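Local coordinates for protein M32 carboxypeptidase (Chitinophagaceae bacterium, PDB 7A03) that probably cleaves single amino acids from the C-terminal ends of peptides as a metal-dependent carboxypeptidase of the M32 (Taq) family, at residues A272-G277 with E289-G294; E297-L302 with E457-N462; R468-T471 with Q477-T480. One frame throughout, in Å; residues are numbered along the deposited sequence.

Interaction 1: residues A272-G277 with E289-G294; sequences ALYEQG and EAASLG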
loop_
_atom_site.group_PDB
_atom_site.type_symbol
_atom_site.label_atom_id
_atom_site.label_comp_id
_atom_site.label_asym_id
_atom_site.label_seq_id
_atom_site.Cartn_x
_atom_site.Cartn_y
_atom_site.Cartn_z
ATOM N N ALA A 272 0.251 -5.949 -9.356
ATOM C CA ALA A 272 -0.493 -6.419 -10.516
ATOM C C ALA A 272 -0.476 -7.935 -10.603
ATOM O O ALA A 272 -1.481 -8.547 -10.983
ATOM C CB ALA A 272 0.059 -5.800 -11.789
ATOM N N LEU A 273 0.639 -8.563 -10.224
ATOM C CA LEU A 273 0.704 -10.018 -10.250
ATOM C C LEU A 273 -0.285 -10.605 -9.255
ATOM O O LEU A 273 -0.926 -11.636 -9.527
ATOM C CB LEU A 273 2.125 -10.496 -9.935
ATOM C CG LEU A 273 3.198 -10.185 -10.972
ATOM C CD1 LEU A 273 4.585 -10.403 -10.358
ATOM C CD2 LEU A 273 3.013 -11.040 -12.243
ATOM N N TYR A 274 -0.416 -9.961 -8.085
ATOM C CA TYR A 274 -1.449 -10.387 -7.145
ATOM C C TYR A 274 -2.838 -10.302 -7.777
ATOM O O TYR A 274 -3.612 -11.268 -7.740
ATOM C CB TYR A 274 -1.385 -9.490 -5.903
ATOM C CG TYR A 274 -2.196 -9.910 -4.694
ATOM C CD1 TYR A 274 -2.905 -11.109 -4.659
ATOM C CD2 TYR A 274 -2.197 -9.106 -3.555
ATOM C CE1 TYR A 274 -3.611 -11.488 -3.514
ATOM C CE2 TYR A 274 -2.892 -9.479 -2.402
ATOM C CZ TYR A 274 -3.590 -10.675 -2.393
ATOM O OH TYR A 274 -4.266 -11.028 -1.240
ATOM N N GLU A 275 -3.185 -9.128 -8.320
ATOM C CA GLU A 275 -4.523 -8.956 -8.901
ATOM C C GLU A 275 -4.789 -9.942 -10.042
ATOM O O GLU A 275 -5.906 -10.469 -10.171
ATOM C CB GLU A 275 -4.717 -7.520 -9.368
ATOM C CG GLU A 275 -4.816 -6.529 -8.209
ATOM C CD GLU A 275 -6.124 -6.670 -7.438
ATOM O OE1 GLU A 275 -7.166 -6.958 -8.059
ATOM O OE2 GLU A 275 -6.143 -6.471 -6.202
ATOM N N GLN A 276 -3.772 -10.230 -10.857
ATOM C CA GLN A 276 -3.939 -11.185 -11.952
ATOM C C GLN A 276 -4.051 -12.615 -11.444
ATOM O O GLN A 276 -4.441 -13.507 -12.215
ATOM C CB GLN A 276 -2.820 -11.053 -12.988
ATOM C CG GLN A 276 -2.935 -9.781 -13.810
ATOM C CD GLN A 276 -1.954 -9.725 -14.976
ATOM O OE1 GLN A 276 -0.874 -10.295 -14.914
ATOM N NE2 GLN A 276 -2.327 -9.028 -16.040
ATOM N N GLY A 277 -3.707 -12.859 -10.179
ATOM C CA GLY A 277 -3.849 -14.184 -9.611
ATOM C C GLY A 277 -5.115 -14.464 -8.825
ATOM O O GLY A 277 -5.327 -15.605 -8.398
ATOM N N GLU A 289 -11.178 -11.014 -3.708
ATOM C CA GLU A 289 -10.570 -9.715 -3.445
ATOM C C GLU A 289 -9.256 -9.897 -2.691
ATOM O O GLU A 289 -9.089 -10.855 -1.938
ATOM C CB GLU A 289 -11.507 -8.845 -2.582
ATOM C CG GLU A 289 -12.844 -8.533 -3.244
ATOM C CD GLU A 289 -13.875 -7.912 -2.295
ATOM O OE1 GLU A 289 -13.593 -7.819 -1.082
ATOM O OE2 GLU A 289 -14.966 -7.502 -2.775
ATOM N N ALA A 290 -8.324 -8.962 -2.894
ATOM C CA ALA A 290 -7.073 -8.982 -2.143
ATOM C C ALA A 290 -7.353 -9.066 -0.646
ATOM O O ALA A 290 -8.328 -8.495 -0.147
ATOM C CB ALA A 290 -6.283 -7.705 -2.420
ATOM N N ALA A 291 -6.471 -9.776 0.077
ATOM C CA ALA A 291 -6.725 -10.114 1.478
ATOM C C ALA A 291 -6.789 -8.879 2.368
ATOM O O ALA A 291 -7.577 -8.843 3.324
ATOM C CB ALA A 291 -5.680 -11.105 1.994
ATOM N N SER A 292 -5.970 -7.867 2.083
ATOM C CA SER A 292 -5.908 -6.656 2.900
ATOM C C SER A 292 -4.914 -5.706 2.252
ATOM O O SER A 292 -4.136 -6.099 1.374
ATOM C CB SER A 292 -5.447 -6.932 4.327
ATOM O OG SER A 292 -4.030 -7.055 4.364
ATOM N N LEU A 293 -4.937 -4.446 2.709
ATOM C CA LEU A 293 -3.981 -3.456 2.220
ATOM C C LEU A 293 -2.559 -3.859 2.573
ATOM O O LEU A 293 -1.640 -3.692 1.764
ATOM C CB LEU A 293 -4.270 -2.081 2.829
ATOM C CG LEU A 293 -5.404 -1.227 2.258
ATOM C CD1 LEU A 293 -5.520 0.044 3.092
ATOM C CD2 LEU A 293 -5.151 -0.883 0.808
ATOM N N GLY A 294 -2.363 -4.388 3.778
ATOM C CA GLY A 294 -1.036 -4.842 4.170
ATOM C C GLY A 294 -0.512 -5.978 3.308
ATOM O O GLY A 294 0.649 -5.973 2.904
HETATM O O HOH W 1 -8.620 -7.022 -5.094
#

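Interaction 2: residues E297-L302 with E457-N462; sequences ESQSRL and EWLRNN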
loop_
_atom_site.group_PDB
_atom_site.type_symbol
_atom_site.label_atom_id
_atom_site.label_comp_id
_atom_site.label_asym_id
_atom_site.label_seq_id
_atom_site.Cartn_x
_atom_site.Cartn_y
_atom_site.Cartn_z
ATOM N N GLU A 297 0.411 -4.526 -0.028
ATOM C CA GLU A 297 1.680 -3.828 0.060
ATOM C C GLU A 297 2.849 -4.806 0.184
ATOM O O GLU A 297 3.940 -4.521 -0.316
ATOM C CB GLU A 297 1.638 -2.811 1.210
ATOM C CG GLU A 297 2.868 -1.916 1.298
ATOM C CD GLU A 297 2.831 -0.771 0.289
ATOM O OE1 GLU A 297 1.869 -0.690 -0.500
ATOM O OE2 GLU A 297 3.766 0.051 0.293
ATOM N N SER A 298 2.643 -5.966 0.823
ATOM C CA SER A 298 3.713 -6.961 0.883
ATOM C C SER A 298 4.101 -7.435 -0.509
ATOM O O SER A 298 5.273 -7.740 -0.765
ATOM C CB SER A 298 3.309 -8.169 1.738
ATOM O OG SER A 298 2.436 -9.061 1.044
ATOM N N GLN A 299 3.131 -7.523 -1.414
ATOM C CA GLN A 299 3.473 -7.938 -2.782
ATOM C C GLN A 299 4.296 -6.877 -3.521
ATOM O O GLN A 299 5.329 -7.194 -4.157
ATOM C CB GLN A 299 2.184 -8.251 -3.534
ATOM C CG GLN A 299 1.408 -9.372 -2.893
ATOM C CD GLN A 299 2.257 -10.617 -2.746
ATOM O OE1 GLN A 299 2.490 -11.343 -3.713
ATOM N NE2 GLN A 299 2.751 -10.861 -1.525
ATOM N N SER A 300 3.897 -5.608 -3.391
ATOM C CA SER A 300 4.687 -4.547 -4.025
ATOM C C SER A 300 6.105 -4.459 -3.460
ATOM O O SER A 300 7.084 -4.323 -4.217
ATOM C CB SER A 300 3.975 -3.191 -3.953
ATOM O OG SER A 300 3.868 -2.722 -2.624
ATOM N N ARG A 301 6.238 -4.536 -2.131
ATOM C CA ARG A 301 7.553 -4.393 -1.521
ATOM C C ARG A 301 8.428 -5.623 -1.729
ATOM O O ARG A 301 9.652 -5.482 -1.843
ATOM C CB ARG A 301 7.425 -4.111 -0.024
ATOM C CG ARG A 301 6.850 -2.732 0.300
ATOM C CD ARG A 301 7.653 -1.579 -0.299
ATOM N NE ARG A 301 7.249 -0.316 0.319
ATOM C CZ ARG A 301 7.628 0.894 -0.078
ATOM N NH1 ARG A 301 7.230 1.949 0.614
ATOM N NH2 ARG A 301 8.428 1.064 -1.128
ATOM N N LEU A 302 7.830 -6.826 -1.757
ATOM C CA LEU A 302 8.631 -8.025 -1.964
ATOM C C LEU A 302 9.313 -7.962 -3.312
ATOM O O LEU A 302 10.516 -8.258 -3.425
ATOM C CB LEU A 302 7.756 -9.275 -1.873
ATOM C CG LEU A 302 8.438 -10.639 -2.056
ATOM C CD1 LEU A 302 7.719 -11.689 -1.220
ATOM C CD2 LEU A 302 8.445 -11.066 -3.518
ATOM N N GLU A 457 5.386 -18.644 -8.963
ATOM C CA GLU A 457 4.674 -19.871 -8.633
ATOM C C GLU A 457 4.445 -20.001 -7.129
ATOM O O GLU A 457 3.343 -20.358 -6.689
ATOM C CB GLU A 457 5.451 -21.072 -9.171
ATOM C CG GLU A 457 4.783 -22.402 -8.884
ATOM C CD GLU A 457 5.594 -23.580 -9.355
ATOM O OE1 GLU A 457 6.837 -23.546 -9.228
ATOM O OE2 GLU A 457 4.984 -24.535 -9.873
ATOM N N TRP A 458 5.477 -19.736 -6.317
ATOM C CA TRP A 458 5.282 -19.811 -4.869
ATOM C C TRP A 458 4.198 -18.840 -4.400
ATOM O O TRP A 458 3.324 -19.198 -3.594
ATOM C CB TRP A 458 6.618 -19.564 -4.159
ATOM C CG TRP A 458 6.555 -19.748 -2.685
ATOM C CD1 TRP A 458 6.729 -20.914 -1.987
ATOM C CD2 TRP A 458 6.320 -18.726 -1.709
ATOM N NE1 TRP A 458 6.611 -20.675 -0.638
ATOM C CE2 TRP A 458 6.354 -19.342 -0.442
ATOM C CE3 TRP A 458 6.070 -17.347 -1.783
ATOM C CZ2 TRP A 458 6.163 -18.633 0.734
ATOM C CZ3 TRP A 458 5.883 -16.640 -0.608
ATOM C CH2 TRP A 458 5.923 -17.290 0.636
ATOM N N LEU A 459 4.227 -17.615 -4.909
ATOM C CA LEU A 459 3.201 -16.643 -4.542
ATOM C C LEU A 459 1.819 -17.091 -5.004
ATOM O O LEU A 459 0.823 -16.886 -4.302
ATOM C CB LEU A 459 3.563 -15.280 -5.125
ATOM C CG LEU A 459 4.842 -14.648 -4.576
ATOM C CD1 LEU A 459 5.263 -13.483 -5.480
ATOM C CD2 LEU A 459 4.659 -14.191 -3.128
ATOM N N ARG A 460 1.740 -17.671 -6.206
ATOM C CA ARG A 460 0.464 -18.089 -6.763
ATOM C C ARG A 460 -0.098 -19.307 -6.047
ATOM O O ARG A 460 -1.310 -19.531 -6.098
ATOM C CB ARG A 460 0.636 -18.392 -8.251
ATOM C CG ARG A 460 0.780 -17.147 -9.110
ATOM C CD ARG A 460 -0.592 -16.506 -9.391
ATOM N NE ARG A 460 -0.461 -15.144 -9.891
ATOM C CZ ARG A 460 -0.210 -14.832 -11.155
ATOM N NH1 ARG A 460 -0.083 -15.786 -12.067
ATOM N NH2 ARG A 460 -0.114 -13.565 -11.511
ATOM N N ASN A 461 0.755 -20.107 -5.395
ATOM C CA ASN A 461 0.289 -21.233 -4.586
ATOM C C ASN A 461 -0.008 -20.853 -3.141
ATOM O O ASN A 461 -0.841 -21.506 -2.492
ATOM C CB ASN A 461 1.321 -22.364 -4.593
ATOM C CG ASN A 461 1.443 -23.024 -5.957
ATOM O OD1 ASN A 461 0.520 -22.977 -6.766
ATOM N ND2 ASN A 461 2.581 -23.650 -6.209
ATOM N N ASN A 462 0.639 -19.810 -2.620
ATOM C CA ASN A 462 0.534 -19.491 -1.205
ATOM C C ASN A 462 -0.292 -18.261 -0.875
ATOM O O ASN A 462 -0.827 -18.195 0.233
ATOM C CB ASN A 462 1.925 -19.333 -0.588
ATOM C CG ASN A 462 2.600 -20.659 -0.369
ATOM O OD1 ASN A 462 2.366 -21.324 0.644
ATOM N ND2 ASN A 462 3.426 -21.066 -1.329
#

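Interaction 3: residues R468-T471 with Q477-T480; sequences RFYT and QKIT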
loop_
_atom_site.group_PDB
_atom_site.type_symbol
_atom_site.label_atom_id
_atom_site.label_comp_id
_atom_site.label_asym_id
_atom_site.label_seq_id
_atom_site.Cartn_x
_atom_site.Cartn_y
_atom_site.Cartn_z
ATOM N N ARG A 468 -9.750 -13.061 0.263
ATOM C CA ARG A 468 -9.900 -12.750 1.683
ATOM C C ARG A 468 -10.170 -13.966 2.557
ATOM O O ARG A 468 -10.514 -13.787 3.727
ATOM C CB ARG A 468 -11.022 -11.726 1.893
ATOM C CG ARG A 468 -10.643 -10.310 1.460
ATOM C CD ARG A 468 -11.876 -9.411 1.350
ATOM N NE ARG A 468 -12.537 -9.240 2.645
ATOM C CZ ARG A 468 -13.745 -8.706 2.808
ATOM N NH1 ARG A 468 -14.446 -8.300 1.756
ATOM N NH2 ARG A 468 -14.251 -8.595 4.028
ATOM N N PHE A 469 -10.022 -15.191 2.033
ATOM C CA PHE A 469 -10.383 -16.375 2.814
ATOM C C PHE A 469 -9.663 -16.414 4.158
ATOM O O PHE A 469 -10.269 -16.722 5.188
ATOM C CB PHE A 469 -10.108 -17.654 2.018
ATOM C CG PHE A 469 -10.600 -18.903 2.704
ATOM C CD1 PHE A 469 -9.813 -19.562 3.639
ATOM C CD2 PHE A 469 -11.865 -19.401 2.442
ATOM C CE1 PHE A 469 -10.281 -20.703 4.288
ATOM C CE2 PHE A 469 -12.338 -20.538 3.078
ATOM C CZ PHE A 469 -11.547 -21.194 4.003
ATOM N N TYR A 470 -8.374 -16.097 4.163
ATOM C CA TYR A 470 -7.591 -15.996 5.386
ATOM C C TYR A 470 -7.360 -14.531 5.737
ATOM O O TYR A 470 -7.106 -13.697 4.862
ATOM C CB TYR A 470 -6.229 -16.668 5.201
ATOM C CG TYR A 470 -6.279 -18.120 4.782
ATOM C CD1 TYR A 470 -6.560 -19.123 5.706
ATOM C CD2 TYR A 470 -6.012 -18.493 3.471
ATOM C CE1 TYR A 470 -6.589 -20.454 5.326
ATOM C CE2 TYR A 470 -6.048 -19.819 3.081
ATOM C CZ TYR A 470 -6.330 -20.799 4.016
ATOM O OH TYR A 470 -6.362 -22.121 3.629
ATOM N N THR A 471 -7.414 -14.216 7.030
ATOM C CA THR A 471 -6.948 -12.905 7.445
ATOM C C THR A 471 -5.432 -12.828 7.269
ATOM O O THR A 471 -4.756 -13.831 7.022
ATOM C CB THR A 471 -7.278 -12.640 8.915
ATOM O OG1 THR A 471 -6.380 -13.387 9.750
ATOM C CG2 THR A 471 -8.714 -13.034 9.242
ATOM N N GLN A 477 0.617 -17.059 9.305
ATOM C CA GLN A 477 0.843 -18.261 10.106
ATOM C C GLN A 477 0.837 -19.526 9.245
ATOM O O GLN A 477 1.695 -20.403 9.410
ATOM C CB GLN A 477 -0.228 -18.352 11.196
ATOM C CG GLN A 477 -0.190 -19.623 12.041
ATOM C CD GLN A 477 1.026 -19.686 12.937
ATOM O OE1 GLN A 477 1.404 -18.695 13.565
ATOM N NE2 GLN A 477 1.642 -20.856 13.006
ATOM N N LYS A 478 -0.115 -19.628 8.313
ATOM C CA LYS A 478 -0.185 -20.793 7.437
ATOM C C LYS A 478 1.066 -20.927 6.571
ATOM O O LYS A 478 1.606 -22.032 6.421
ATOM C CB LYS A 478 -1.446 -20.710 6.572
ATOM C CG LYS A 478 -1.519 -21.770 5.481
ATOM C CD LYS A 478 -2.687 -21.524 4.537
ATOM C CE LYS A 478 -2.888 -22.715 3.620
ATOM N NZ LYS A 478 -3.812 -22.389 2.502
ATOM N N ILE A 479 1.545 -19.814 6.004
ATOM C CA ILE A 479 2.677 -19.874 5.082
ATOM C C ILE A 479 4.008 -20.011 5.819
ATOM O O ILE A 479 4.886 -20.775 5.396
ATOM C CB ILE A 479 2.677 -18.641 4.163
ATOM C CG1 ILE A 479 1.456 -18.629 3.245
ATOM C CG2 ILE A 479 3.950 -18.588 3.346
ATOM C CD1 ILE A 479 1.230 -17.264 2.641
ATOM N N THR A 480 4.204 -19.248 6.897
ATOM C CA THR A 480 5.514 -19.127 7.527
ATOM C C THR A 480 5.646 -19.863 8.851
ATOM O O THR A 480 6.767 -20.002 9.347
ATOM C CB THR A 480 5.893 -17.651 7.740
ATOM O OG1 THR A 480 5.185 -17.117 8.871
ATOM C CG2 THR A 480 5.604 -16.815 6.491
#

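Interaction 1: residues A272-G277 with E289-G294
Y274 reaches from the last turns of helix 258-277 to the loop at A290 and A291, and its long side chain spans most of the gap. A chi1 of -169° places CG beside the carbonyl carbon and runs the ring outward from the helix, and its hydroxyl meets the amide of A291. There A291 N donates to Y274 OH over 2.9 Å in a nearly straight bond, with an N-H...O angle of 166°. The methyl of A290 packs obliquely against the ring, its CB 3.8 Å from Y274 CE2, while the A291 methyl rests against the hydroxyl, with CB 3.5 Å from Y274 OH. A phenylalanine here keeps the ring packing but lacks the hydroxyl, which would probably leave the A291 N-H without its acceptor and let the loop shift against the helix.

E275, one residue on, bends at chi2 and approaches A290 roughly at right angles to the tyrosine. Its OE2 lies 4.0 Å from A290 CB and accepts from a water at 2.8 Å; the same water takes the A290 N-H, with 2.9 Å between its oxygen and A290 N. H296 NE2 also bonds E275 OE2, and S241 holds OE1, so the carboxylate is gripped at both oxygens.

The contact ties the helix that carries the HExxH sequence, the probable metal-binding motif of this family, to the lead-in of helix 293-307, which S292 caps. Strand 247-251 packs against A272 and E275, and I295 and Q299 of helix 293-307 touch Y274.

Interaction 2: residues E297-L302 with E457-N462
Q299 sets CG beside the backbone N (chi1 -61°) and bends at chi2 (-55°), and this bend brings its amide round to L459 of helix 453-462. L459 likewise carries CG beside its own backbone N, and the two side chains approach from opposite directions. The touching atoms are the amide oxygen and the leucine methyls: Q299 OE1 sits 3.6 Å from L459 CD2 and 3.9 Å from L459 CD1. This is van der Waals contact of a polar atom with hydrocarbon, and the oxygen finds its hydrogen bond in H464 NE2.

The other end of the amide is fixed too. Q299 NE2 donates to S298 OG at 3.2 Å, nearly straight at 169°, with the serine oxygen in the amide plane. Bonds at both ends therefore set the rotation of a buried amide and tell its oxygen from its nitrogen. One turn along from Q299, L302 extends the apolar side of the contact, though more loosely, its CD1 4.4 Å from L459 CD2.

On the leucine's own helix, N462 secures the C-terminal turn. Its ND2 donates to W458 O at 2.9 Å and its backbone N bonds the same carbonyl from the opposite face.

Helix 293-307 is thus packed at Q299 and L302 against helix 453-462, deep in a largely helical fold. Helix 258-277 lies against S300 through H267 and H271, helix 420-439 lies against S298 through Y428 and F432, and I479 of helix 472-480 touches W458.

Interaction 3: residues R468-T471 with Q477-T480
Y470 and K478 cross at about a right angle, the lysine passing over one face of the tyrosine ring before its ammonium closes on the hydroxyl. K478 leaves its helix with CG anti to the backbone N (chi1 172°) and stays extended from there on, which carries CD above the ring, 4.2 Å from the centroid of Y470 and 27° off the normal, a CH-pi contact. From this position K478 NZ donates to Y470 OH at 2.8 Å, coming from above the ring plane, on the side where CD lies. One flexible side chain is thus held twice, by its methylene over the ring and by its end at the hydroxyl.

The opposite face of the tyrosine is covered by its chain neighbour, F469 CD1 standing 3.6 Å above the plane, over the centre of the ring. Lysine and phenylalanine therefore sandwich Y470, and F466 meets the same ring edge-to-face.

At the surface, this pins the loop ahead of helix 472-480 to that helix's own last turn. T471 is the N-cap, its side chain capping a backbone N of the first turn, and E474 OE1 accepts from T471 N, an arrangement consistent with a capping box.

Overall arrangement
Followed from the N terminus, the three contacts come in series, with none nested in or crossing another. Interaction 1 closes the short irregular loop between helices 258-277 and 293-307. Interaction 2 starts from that second helix and brings in helix 453-462 after 154 largely helical residues, making it the long-range closure of the set. Interaction 3 is local, folding the loop before helix 472-480 back onto the helix. Direct links join them: R460 NH2 probably bonds L273 O between interactions 1 and 2, E289 and R468 form a salt bridge between 1 and 3, and I479 packs on N462 O between 2 and 3. Together they tie the HExxH helix to the C-terminal helices.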